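Local atomic coordinates of possible galactose mutarotase (Streptomyces platensis subsp. rosaceus, PDB entry 4RNL), a protein that is of unknown function but probably interconverts the alpha and beta anomers of galactose or a related aldose sugar. Residues N87-A92 with S315-D320; R206-P209 with I215-P218; G219-V224 with N244-G249; Q310-S315 with D320-V325. All coordinates share one frame; numbering follows the deposited sequence. Where two conformers were deposited one is given.

Contact 1: residues N87-A92 with S315-D320; sequences NRIAGA and SPNRPD
I89 carries CG1 beside its backbone N (chi1 -65°) and CG2 on the far side from that nitrogen, so its two branches face different residues of 315-320. N317 has CG anti to its carbonyl carbon (chi1 -73°), and its amide swings over to I89 and A90. The CD1 end of I89 lies against the ring of P316, with CD1 to P316 CG at 4.1 Å. The two side chains cross at about a right angle. The other branch of I89 meets the amide nitrogen, with CG2 to N317 ND2 at 3.7 Å. A90 adds its methyl, whose CB is 4.2 Å from N317 ND2. The backbone A90 O is 3.5 Å from N317 ND2, but no hydrogen bond joins the two segments. The amide nitrogen instead donates to D314 OD1 and to S93 O. D314 OD1 also accepts from A90 N, so one carboxylate oxygen ties both sides together. F94, on strand 93-96, touches I89, P316 and N317. Within 315-320 itself, R318 grips D320 side-on in the guanidinium plane. On the strand side, N87 ND2 (weakly) and R88 NH2 bind a glycerol, probably from the crystallisation liquor. Its binding by N87 and R88 would fit a sugar-binding surface, as in related mutarotases. Directly, I89 packs on P316 and on the amide of N317; the polar hold is indirect and runs through the carboxylate of D314.

Contact 2: residues R206-P209 with I215-P218; sequences RYTP and IPVP
P209 O accepts a hydrogen bond from V217 N (3.1 Å, N-H...O angle 159°), and the donor is tilted 26° from the carbonyl plane. The bond ties the first residue after strand 206-208 to V217, further along the loop that leads to strand 222-223. These two strands are antiparallel neighbours at one edge of a sheet in the beta-rich fold of the galactose mutarotase family. The same oxygen also receives a CA-H...O contact from P216 CA at 3.3 Å. The side chains pack around this backbone pairing. T208 has CG2 anti to its backbone N (OG1 chi1 -58°), which sends the methyl to the P216 ring. T208 CG2 is 3.5 Å from P216 CB, a close carbon-carbon contact. The other branch, T208 OG1, bonds to N244 ND2 on strand 242-246. P209 lays its CB against the V217 methyl CG2 at 4.1 Å, while its CD sits over one face of the Y207 ring, nearer the ring's border than its middle. Beyond the contact, P216 also touches P313. V217 O accepts from R318 NH2. A bound water completes the link, donating to P209 O and to V217 O, each at 2.9 Å.

Contact 3: residues G219-V224 with N244-G249; sequences GAPAEV and NFALDG
P221 CB meets A246 CB at 4.1 Å, a small apolar touch between a proline ring and a methyl. Three residues further along, V224 CG1 reaches the rim of the F245 ring. It lies 4.5 Å from F245 CD2, near the ring plane, so the approach is at the edge and not over a face. F245 holds CG beside its backbone N (chi1 -68°), which turns the ring toward V224. No hydrogen bond joins the two segments. They belong to the outer part of an antiparallel sheet, and strand 206-208 runs between strands 222-223 and 242-246. The side chains therefore meet across the middle strand, on both its faces. R206 touches A246 on one face. Y207 touches V224 and F245 on the other. The middle strand and S205 just before it set the spacing by their backbone: A222 pairs with Y207, V224 with S205, N244 with T208 and A246 with R206. Further out, N244 bonds through OD1 to Q310 NE2. F245 also packs on L281 of strand 278-282. Past the strand end, D248 OD1 accepts from S205 N.

Contact 4: residues Q310-S315 with D320-V325; sequences QHFPDS and DFPSTV. With PO4 (phosphate ion), chain I.
A type II beta turn, F312 to S315, folds back onto residues 321-324 within the loop between strands 305-310 and 325-326. F312 and F321 form a T-shaped (edge-to-face) pair: the F312 edge points at the F321 face, centroids 5.2 Å apart and planes at 75°. F312 CD2 lies over the F321 face, 3.6 Å from F321 CG. P322 CD sits over a face of F312 in a CH-pi contact, 4.2 Å from the centroid. P313 O lies in plane at the F321 edge, 3.4 Å from CE2. With an alanine in place of F321, the F312 edge would probably lose the face it points at, and a gap would open. T324 CG2 stands beside the backbone N and slides past H311, 3.4 Å from H311 CB. A water accepts from F312 N and donates to S315 OG and P322 O. Another water links H311 NE2 and S323 O. S323 N donates to O3 of a phosphate at 2.9 Å, probably from the crystallisation liquor. H311 ND1 is hydrogen-bonded to E276 OE1. F312 packs on N244 and A246 of strand 242-246, and the T324 backbone pairs with V177, next to strand 175-176.

Along the chain, contact 2 closes before contact 3 opens, and both are nested inside the loop closed by contact 1. Contact 4 comes last and crosses contact 1, sharing S315 and D320; their centres are about 7 Å apart. Contacts 2 and 3 have centres about 8 Å apart and meet in one antiparallel sheet, where strand 206-208 neighbours strands 222-223 and 242-246. Contact 4 lies about 12 Å from each of these, centre to centre. R318 of contact 1 reaches backbone oxygens of contacts 2 and 3, and P313 of contact 4 packs on P216 and N244. Loops from distant parts of the sequence thus pack together beside this sheet.

Contact 1: residues N87-A92 with S315-D320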
loop_
_atom_site.group_PDB
_atom_site.type_symbol
_atom_site.label_atom_id
_atom_site.label_comp_id
_atom_site.label_asym_id
_atom_site.label_seq_id
_atom_site.Cartn_x
_atom_site.Cartn_y
_atom_site.Cartn_z
ATOM N N ASN A 87 1.104 -6.590 6.359
ATOM C CA ASN A 87 1.350 -8.017 6.151
ATOM C C ASN A 87 1.249 -8.853 7.434
ATOM O O ASN A 87 0.537 -8.476 8.371
ATOM C CB ASN A 87 2.656 -8.270 5.389
ATOM C CG ASN A 87 2.546 -9.445 4.449
ATOM O OD1 ASN A 87 2.824 -10.575 4.834
ATOM N ND2 ASN A 87 2.085 -9.191 3.218
ATOM N N ARG A 88 1.947 -9.982 7.479
ATOM C CA ARG A 88 1.627 -11.015 8.460
ATOM C C ARG A 88 2.597 -11.105 9.626
ATOM O O ARG A 88 3.808 -10.935 9.461
ATOM C CB ARG A 88 1.537 -12.383 7.766
ATOM C CG ARG A 88 0.418 -12.469 6.754
ATOM C CD ARG A 88 0.350 -13.814 6.051
ATOM N NE ARG A 88 -0.893 -13.885 5.277
ATOM C CZ ARG A 88 -1.041 -13.375 4.060
ATOM N NH1 ARG A 88 -0.014 -12.787 3.458
ATOM N NH2 ARG A 88 -2.214 -13.450 3.439
ATOM N N ILE A 89 2.044 -11.388 10.801
ATOM C CA ILE A 89 2.837 -11.758 11.968
ATOM C C ILE A 89 2.420 -13.169 12.338
ATOM O O ILE A 89 1.248 -13.426 12.636
ATOM C CB ILE A 89 2.588 -10.799 13.146
ATOM C CG1 ILE A 89 3.076 -9.392 12.786
ATOM C CG2 ILE A 89 3.283 -11.315 14.427
ATOM C CD1 ILE A 89 2.714 -8.312 13.829
ATOM N N ALA A 90 3.374 -14.090 12.289
ATOM C CA ALA A 90 3.079 -15.505 12.480
ATOM C C ALA A 90 2.458 -15.779 13.849
ATOM O O ALA A 90 2.940 -15.289 14.877
ATOM C CB ALA A 90 4.338 -16.334 12.279
ATOM N N GLY A 91 1.373 -16.547 13.849
ATOM C CA GLY A 91 0.736 -16.994 15.079
ATOM C C GLY A 91 0.030 -15.892 15.845
ATOM O O GLY A 91 -0.380 -16.101 16.992
ATOM N N ALA A 92 -0.108 -14.727 15.214
ATOM C CA ALA A 92 -0.722 -13.561 15.849
ATOM C C ALA A 92 -0.063 -13.278 17.192
ATOM O O ALA A 92 -0.738 -12.960 18.175
ATOM C CB ALA A 92 -2.228 -13.768 16.027
ATOM N N SER A 315 8.517 -9.739 10.415
ATOM C CA SER A 315 9.722 -9.149 11.022
ATOM C C SER A 315 9.753 -9.147 12.555
ATOM O O SER A 315 10.829 -9.342 13.145
ATOM C CB SER A 315 9.987 -7.739 10.472
ATOM O OG SER A 315 10.254 -7.787 9.073
ATOM N N PRO A 316 8.594 -8.953 13.221
ATOM C CA PRO A 316 8.661 -9.001 14.688
ATOM C C PRO A 316 9.069 -10.368 15.248
ATOM O O PRO A 316 9.404 -10.469 16.429
ATOM C CB PRO A 316 7.226 -8.656 15.108
ATOM C CG PRO A 316 6.739 -7.764 13.998
ATOM C CD PRO A 316 7.288 -8.432 12.762
ATOM N N ASN A 317 9.044 -11.403 14.415
ATOM C CA ASN A 317 9.510 -12.726 14.832
ATOM C C ASN A 317 10.805 -13.135 14.148
ATOM O O ASN A 317 11.251 -14.272 14.284
ATOM C CB ASN A 317 8.432 -13.774 14.538
ATOM C CG ASN A 317 7.268 -13.682 15.487
ATOM O OD1 ASN A 317 7.459 -13.627 16.707
ATOM N ND2 ASN A 317 6.049 -13.646 14.940
ATOM N N ARG A 318 11.398 -12.206 13.403
ATOM C CA ARG A 318 12.588 -12.483 12.602
ATOM C C ARG A 318 13.652 -11.409 12.824
ATOM O O ARG A 318 13.691 -10.412 12.102
ATOM C CB ARG A 318 12.211 -12.530 11.116
ATOM C CG ARG A 318 11.350 -13.727 10.720
ATOM C CD ARG A 318 12.132 -15.040 10.826
ATOM N NE ARG A 318 13.272 -15.103 9.906
ATOM C CZ ARG A 318 13.265 -15.754 8.744
ATOM N NH1 ARG A 318 14.344 -15.759 7.973
ATOM N NH2 ARG A 318 12.174 -16.394 8.348
ATOM N N PRO A 319 14.526 -11.607 13.827
ATOM C CA PRO A 319 15.513 -10.568 14.128
ATOM C C PRO A 319 16.569 -10.428 13.030
ATOM O O PRO A 319 17.316 -9.448 13.033
ATOM C CB PRO A 319 16.164 -11.058 15.434
ATOM C CG PRO A 319 15.229 -12.072 15.991
ATOM C CD PRO A 319 14.566 -12.708 14.802
ATOM N N ASP A 320 16.619 -11.377 12.098
ATOM C CA ASP A 320 17.540 -11.261 10.969
ATOM C C ASP A 320 17.052 -10.287 9.890
ATOM O O ASP A 320 17.827 -9.883 9.016
ATOM C CB ASP A 320 17.835 -12.636 10.357
ATOM C CG ASP A 320 16.575 -13.390 9.956
ATOM O OD1 ASP A 320 15.588 -13.373 10.727
ATOM O OD2 ASP A 320 16.575 -14.024 8.875
#

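Contact 2: residues R206-P209 with I215-P218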
loop_
_atom_site.group_PDB
_atom_site.type_symbol
_atom_site.label_atom_id
_atom_site.label_comp_id
_atom_site.label_asym_id
_atom_site.label_seq_id
_atom_site.Cartn_x
_atom_site.Cartn_y
_atom_site.Cartn_z
ATOM N N ARG A 206 16.774 -10.618 -4.758
ATOM C CA ARG A 206 16.369 -11.635 -3.788
ATOM C C ARG A 206 14.905 -11.488 -3.397
ATOM O O ARG A 206 14.318 -10.421 -3.561
ATOM C CB ARG A 206 17.244 -11.553 -2.532
ATOM C CG ARG A 206 18.716 -11.855 -2.768
ATOM C CD ARG A 206 19.452 -12.060 -1.447
ATOM N NE ARG A 206 20.877 -12.303 -1.641
ATOM C CZ ARG A 206 21.454 -13.501 -1.594
ATOM N NH1 ARG A 206 20.733 -14.592 -1.353
ATOM N NH2 ARG A 206 22.761 -13.609 -1.784
ATOM N N TYR A 207 14.315 -12.564 -2.879
ATOM C CA TYR A 207 12.912 -12.531 -2.424
ATOM C C TYR A 207 12.746 -13.389 -1.176
ATOM O O TYR A 207 13.675 -14.076 -0.760
ATOM C CB TYR A 207 11.937 -12.980 -3.528
ATOM C CG TYR A 207 11.854 -14.478 -3.686
ATOM C CD1 TYR A 207 12.925 -15.204 -4.201
ATOM C CD2 TYR A 207 10.701 -15.169 -3.327
ATOM C CE1 TYR A 207 12.850 -16.584 -4.339
ATOM C CE2 TYR A 207 10.618 -16.542 -3.467
ATOM C CZ TYR A 207 11.692 -17.241 -3.974
ATOM O OH TYR A 207 11.612 -18.609 -4.093
ATOM N N THR A 208 11.558 -13.341 -0.582
ATOM C CA THR A 208 11.279 -14.041 0.668
ATOM C C THR A 208 10.335 -15.220 0.440
ATOM O O THR A 208 9.115 -15.037 0.401
ATOM C CB THR A 208 10.594 -13.061 1.641
ATOM O OG1 THR A 208 11.453 -11.939 1.837
ATOM C CG2 THR A 208 10.349 -13.718 2.970
ATOM N N PRO A 209 10.890 -16.436 0.280
ATOM C CA PRO A 209 10.033 -17.614 0.088
ATOM C C PRO A 209 9.174 -17.844 1.325
ATOM O O PRO A 209 9.641 -17.593 2.436
ATOM C CB PRO A 209 11.027 -18.772 -0.077
ATOM C CG PRO A 209 12.361 -18.153 -0.298
ATOM C CD PRO A 209 12.327 -16.759 0.245
ATOM N N ILE A 215 3.924 -17.231 5.626
ATOM C CA ILE A 215 4.973 -16.948 6.598
ATOM C C ILE A 215 6.319 -17.325 6.000
ATOM O O ILE A 215 6.491 -18.450 5.523
ATOM C CB ILE A 215 4.772 -17.731 7.913
ATOM C CG1 ILE A 215 3.390 -17.435 8.522
ATOM C CG2 ILE A 215 5.896 -17.428 8.886
ATOM C CD1 ILE A 215 3.069 -15.953 8.709
ATOM N N PRO A 216 7.276 -16.386 6.013
ATOM C CA PRO A 216 8.606 -16.688 5.469
ATOM C C PRO A 216 9.226 -17.918 6.119
ATOM O O PRO A 216 9.187 -18.084 7.349
ATOM C CB PRO A 216 9.413 -15.437 5.827
ATOM C CG PRO A 216 8.365 -14.324 5.865
ATOM C CD PRO A 216 7.174 -14.993 6.496
ATOM N N VAL A 217 9.784 -18.793 5.294
ATOM C CA VAL A 217 10.479 -19.962 5.801
ATOM C C VAL A 217 11.797 -19.513 6.412
ATOM O O VAL A 217 12.287 -18.422 6.099
ATOM C CB VAL A 217 10.718 -21.002 4.679
ATOM C CG1 VAL A 217 9.384 -21.426 4.074
ATOM C CG2 VAL A 217 11.628 -20.428 3.603
ATOM N N PRO A 218 12.364 -20.334 7.310
ATOM C CA PRO A 218 13.671 -20.000 7.884
ATOM C C PRO A 218 14.701 -19.791 6.785
ATOM O O PRO A 218 14.647 -20.459 5.745
ATOM C CB PRO A 218 14.026 -21.259 8.684
ATOM C CG PRO A 218 12.705 -21.825 9.079
ATOM C CD PRO A 218 11.807 -21.571 7.891
HETATM O O HOH W 1 12.148 -16.879 3.702
#

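Contact 3: residues G219-V224 with N244-G249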
loop_
_atom_site.group_PDB
_atom_site.type_symbol
_atom_site.label_atom_id
_atom_site.label_comp_id
_atom_site.label_asym_id
_atom_site.label_seq_id
_atom_site.Cartn_x
_atom_site.Cartn_y
_atom_site.Cartn_z
ATOM N N GLY A 219 15.622 -18.863 7.005
ATOM C CA GLY A 219 16.674 -18.614 6.042
ATOM C C GLY A 219 16.717 -17.195 5.525
ATOM O O GLY A 219 15.724 -16.462 5.559
ATOM N N ALA A 220 17.885 -16.813 5.032
ATOM C CA ALA A 220 18.090 -15.501 4.426
ATOM C C ALA A 220 17.288 -15.394 3.127
ATOM O O ALA A 220 16.931 -16.418 2.536
ATOM C CB ALA A 220 19.553 -15.337 4.137
ATOM N N PRO A 221 17.000 -14.159 2.675
ATOM C CA PRO A 221 16.267 -14.000 1.412
ATOM C C PRO A 221 16.946 -14.779 0.285
ATOM O O PRO A 221 18.180 -14.761 0.198
ATOM C CB PRO A 221 16.342 -12.493 1.157
ATOM C CG PRO A 221 16.389 -11.897 2.535
ATOM C CD PRO A 221 17.246 -12.863 3.336
ATOM N N ALA A 222 16.155 -15.481 -0.529
ATOM C CA ALA A 222 16.692 -16.356 -1.572
ATOM C C ALA A 222 16.922 -15.601 -2.874
ATOM O O ALA A 222 16.176 -14.685 -3.196
ATOM C CB ALA A 222 15.750 -17.525 -1.803
ATOM N N GLU A 223 17.938 -15.992 -3.643
ATOM C CA GLU A 223 18.190 -15.352 -4.942
ATOM C C GLU A 223 17.035 -15.584 -5.918
ATOM O O GLU A 223 16.421 -16.658 -5.925
ATOM C CB GLU A 223 19.503 -15.858 -5.555
ATOM C CG GLU A 223 20.741 -15.514 -4.743
ATOM N N VAL A 224 16.730 -14.581 -6.738
ATOM C CA VAL A 224 15.636 -14.730 -7.701
ATOM C C VAL A 224 16.102 -15.401 -8.982
ATOM O O VAL A 224 15.286 -15.911 -9.741
ATOM C CB VAL A 224 14.978 -13.389 -8.095
ATOM C CG1 VAL A 224 14.363 -12.689 -6.885
ATOM C CG2 VAL A 224 15.991 -12.483 -8.810
ATOM N N ASN A 244 7.068 -11.093 -1.003
ATOM C CA ASN A 244 7.925 -9.964 -0.694
ATOM C C ASN A 244 9.255 -10.092 -1.422
ATOM O O ASN A 244 9.881 -11.159 -1.411
ATOM C CB ASN A 244 8.182 -9.906 0.823
ATOM C CG ASN A 244 9.213 -8.853 1.206
ATOM O OD1 ASN A 244 8.905 -7.658 1.268
ATOM N ND2 ASN A 244 10.440 -9.295 1.486
ATOM N N PHE A 245 9.684 -9.000 -2.048
ATOM C CA PHE A 245 11.011 -8.914 -2.651
ATOM C C PHE A 245 11.947 -8.103 -1.752
ATOM O O PHE A 245 11.556 -7.078 -1.202
ATOM C CB PHE A 245 10.905 -8.285 -4.051
ATOM C CG PHE A 245 10.199 -9.165 -5.041
ATOM C CD1 PHE A 245 8.809 -9.228 -5.068
ATOM C CD2 PHE A 245 10.924 -9.980 -5.901
ATOM C CE1 PHE A 245 8.150 -10.063 -5.952
ATOM C CE2 PHE A 245 10.271 -10.818 -6.795
ATOM C CZ PHE A 245 8.891 -10.869 -6.819
ATOM N N ALA A 246 13.180 -8.580 -1.591
ATOM C CA ALA A 246 14.202 -7.844 -0.856
ATOM C C ALA A 246 14.867 -6.868 -1.823
ATOM O O ALA A 246 15.684 -7.256 -2.662
ATOM C CB ALA A 246 15.234 -8.817 -0.265
ATOM N N LEU A 247 14.505 -5.598 -1.716
ATOM C CA LEU A 247 15.008 -4.592 -2.639
ATOM C C LEU A 247 16.499 -4.389 -2.467
ATOM O O LEU A 247 17.000 -4.330 -1.340
ATOM C CB LEU A 247 14.268 -3.270 -2.401
ATOM C CG LEU A 247 12.756 -3.418 -2.557
ATOM C CD1 LEU A 247 12.047 -2.104 -2.235
ATOM C CD2 LEU A 247 12.432 -3.866 -3.974
ATOM N N ASP A 248 17.222 -4.290 -3.580
ATOM C CA ASP A 248 18.663 -4.047 -3.508
ATOM C C ASP A 248 18.945 -2.738 -2.768
ATOM O O ASP A 248 18.307 -1.715 -3.030
ATOM C CB ASP A 248 19.276 -4.011 -4.915
ATOM C CG ASP A 248 19.096 -5.331 -5.663
ATOM O OD1 ASP A 248 18.929 -6.383 -5.005
ATOM O OD2 ASP A 248 19.129 -5.315 -6.909
ATOM N N GLY A 249 19.875 -2.780 -1.821
ATOM C CA GLY A 249 20.227 -1.595 -1.057
ATOM C C GLY A 249 19.524 -1.514 0.283
ATOM O O GLY A 249 19.906 -0.707 1.132
#

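Contact 4: residues Q310-S315 with D320-V325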
loop_
_atom_site.group_PDB
_atom_site.type_symbol
_atom_site.label_atom_id
_atom_site.label_comp_id
_atom_site.label_asym_id
_atom_site.label_seq_id
_atom_site.Cartn_x
_atom_site.Cartn_y
_atom_site.Cartn_z
ATOM N N GLN A 310 7.397 -1.895 1.962
ATOM C CA GLN A 310 7.209 -2.361 3.328
ATOM C C GLN A 310 8.493 -2.931 3.905
ATOM O O GLN A 310 9.474 -3.144 3.185
ATOM C CB GLN A 310 6.149 -3.466 3.306
ATOM C CG GLN A 310 6.603 -4.664 2.460
ATOM C CD GLN A 310 5.681 -5.849 2.572
ATOM O OE1 GLN A 310 4.551 -5.722 3.043
ATOM N NE2 GLN A 310 6.160 -7.022 2.146
ATOM N N HIS A 311 8.498 -3.166 5.213
ATOM C CA HIS A 311 9.477 -4.077 5.798
ATOM C C HIS A 311 8.960 -5.511 5.612
ATOM O O HIS A 311 7.787 -5.713 5.292
ATOM C CB HIS A 311 9.728 -3.743 7.273
ATOM C CG HIS A 311 10.729 -2.644 7.480
ATOM N ND1 HIS A 311 10.652 -1.433 6.823
ATOM C CD2 HIS A 311 11.823 -2.575 8.272
ATOM C CE1 HIS A 311 11.661 -0.667 7.198
ATOM N NE2 HIS A 311 12.388 -1.336 8.076
ATOM N N PHE A 312 9.835 -6.498 5.788
ATOM C CA PHE A 312 9.528 -7.884 5.415
ATOM C C PHE A 312 8.434 -8.505 6.289
ATOM O O PHE A 312 8.314 -8.169 7.472
ATOM C CB PHE A 312 10.784 -8.766 5.539
ATOM C CG PHE A 312 11.950 -8.339 4.680
ATOM C CD1 PHE A 312 11.830 -7.341 3.717
ATOM C CD2 PHE A 312 13.181 -8.964 4.840
ATOM C CE1 PHE A 312 12.927 -6.974 2.937
ATOM C CE2 PHE A 312 14.275 -8.606 4.069
ATOM C CZ PHE A 312 14.145 -7.606 3.115
ATOM N N PRO A 313 7.634 -9.428 5.714
ATOM C CA PRO A 313 6.632 -10.172 6.492
ATOM C C PRO A 313 7.253 -10.841 7.709
ATOM O O PRO A 313 8.380 -11.338 7.622
ATOM C CB PRO A 313 6.153 -11.249 5.508
ATOM C CG PRO A 313 6.348 -10.618 4.157
ATOM C CD PRO A 313 7.600 -9.785 4.282
ATOM N N ASP A 314 6.521 -10.834 8.822
ATOM C CA ASP A 314 6.902 -11.537 10.047
ATOM C C ASP A 314 8.168 -10.989 10.709
ATOM O O ASP A 314 8.820 -11.689 11.480
ATOM C CB ASP A 314 7.040 -13.050 9.811
ATOM C CG ASP A 314 6.919 -13.850 11.099
ATOM O OD1 ASP A 314 6.165 -13.403 11.994
ATOM O OD2 ASP A 314 7.577 -14.911 11.233
ATOM N N SER A 315 8.517 -9.739 10.415
ATOM C CA SER A 315 9.722 -9.149 11.022
ATOM C C SER A 315 9.753 -9.147 12.555
ATOM O O SER A 315 10.829 -9.342 13.145
ATOM C CB SER A 315 9.987 -7.739 10.472
ATOM O OG SER A 315 10.254 -7.787 9.073
ATOM N N ASP A 320 16.619 -11.377 12.098
ATOM C CA ASP A 320 17.540 -11.261 10.969
ATOM C C ASP A 320 17.052 -10.287 9.890
ATOM O O ASP A 320 17.827 -9.883 9.016
ATOM C CB ASP A 320 17.835 -12.636 10.357
ATOM C CG ASP A 320 16.575 -13.390 9.956
ATOM O OD1 ASP A 320 15.588 -13.373 10.727
ATOM O OD2 ASP A 320 16.575 -14.024 8.875
ATOM N N PHE A 321 15.775 -9.917 9.948
ATOM C CA PHE A 321 15.198 -8.970 8.994
ATOM C C PHE A 321 15.385 -7.529 9.508
ATOM O O PHE A 321 15.451 -7.314 10.715
ATOM C CB PHE A 321 13.693 -9.249 8.831
ATOM C CG PHE A 321 13.360 -10.548 8.109
ATOM C CD1 PHE A 321 14.350 -11.346 7.542
ATOM C CD2 PHE A 321 12.025 -10.939 7.976
ATOM C CE1 PHE A 321 14.015 -12.531 6.869
ATOM C CE2 PHE A 321 11.678 -12.107 7.314
ATOM C CZ PHE A 321 12.674 -12.910 6.758
ATOM N N PRO A 322 15.440 -6.536 8.601
ATOM C CA PRO A 322 15.510 -5.125 9.021
ATOM C C PRO A 322 14.461 -4.800 10.090
ATOM O O PRO A 322 13.292 -5.167 9.935
ATOM C CB PRO A 322 15.232 -4.361 7.722
ATOM C CG PRO A 322 15.755 -5.275 6.657
ATOM C CD PRO A 322 15.403 -6.668 7.136
ATOM N N SER A 323 14.890 -4.153 11.173
ATOM C CA SER A 323 14.054 -3.986 12.369
ATOM C C SER A 323 12.824 -3.134 12.084
ATOM O O SER A 323 12.913 -2.112 11.412
ATOM C CB SER A 323 14.854 -3.333 13.492
ATOM O OG SER A 323 14.067 -3.178 14.669
ATOM N N THR A 324 11.679 -3.560 12.604
ATOM C CA THR A 324 10.479 -2.729 12.565
ATOM C C THR A 324 10.172 -2.115 13.934
ATOM O O THR A 324 9.100 -1.543 14.135
ATOM C CB THR A 324 9.269 -3.532 12.087
ATOM O OG1 THR A 324 9.025 -4.615 12.993
ATOM C CG2 THR A 324 9.538 -4.104 10.695
ATOM N N VAL A 325 11.108 -2.220 14.875
ATOM C CA VAL A 325 10.874 -1.682 16.222
ATOM C C VAL A 325 10.971 -0.154 16.226
ATOM O O VAL A 325 11.829 0.427 15.554
ATOM C CB VAL A 325 11.864 -2.303 17.247
ATOM C CG1 VAL A 325 11.713 -1.669 18.642
ATOM C CG2 VAL A 325 11.638 -3.790 17.329
HETATM P P PO4 I . 18.618 -4.684 12.064
HETATM O O1 PO4 I . 18.357 -4.949 13.527
HETATM O O2 PO4 I . 20.068 -4.300 11.879
HETATM O O3 PO4 I . 17.744 -3.556 11.556
HETATM O O4 PO4 I . 18.330 -5.953 11.294
HETATM O O HOH W 2 14.791 -1.006 9.546
HETATM O O HOH W 3 12.055 -6.257 7.811
HETATM O O HOH W 4 11.299 -6.185 13.728
#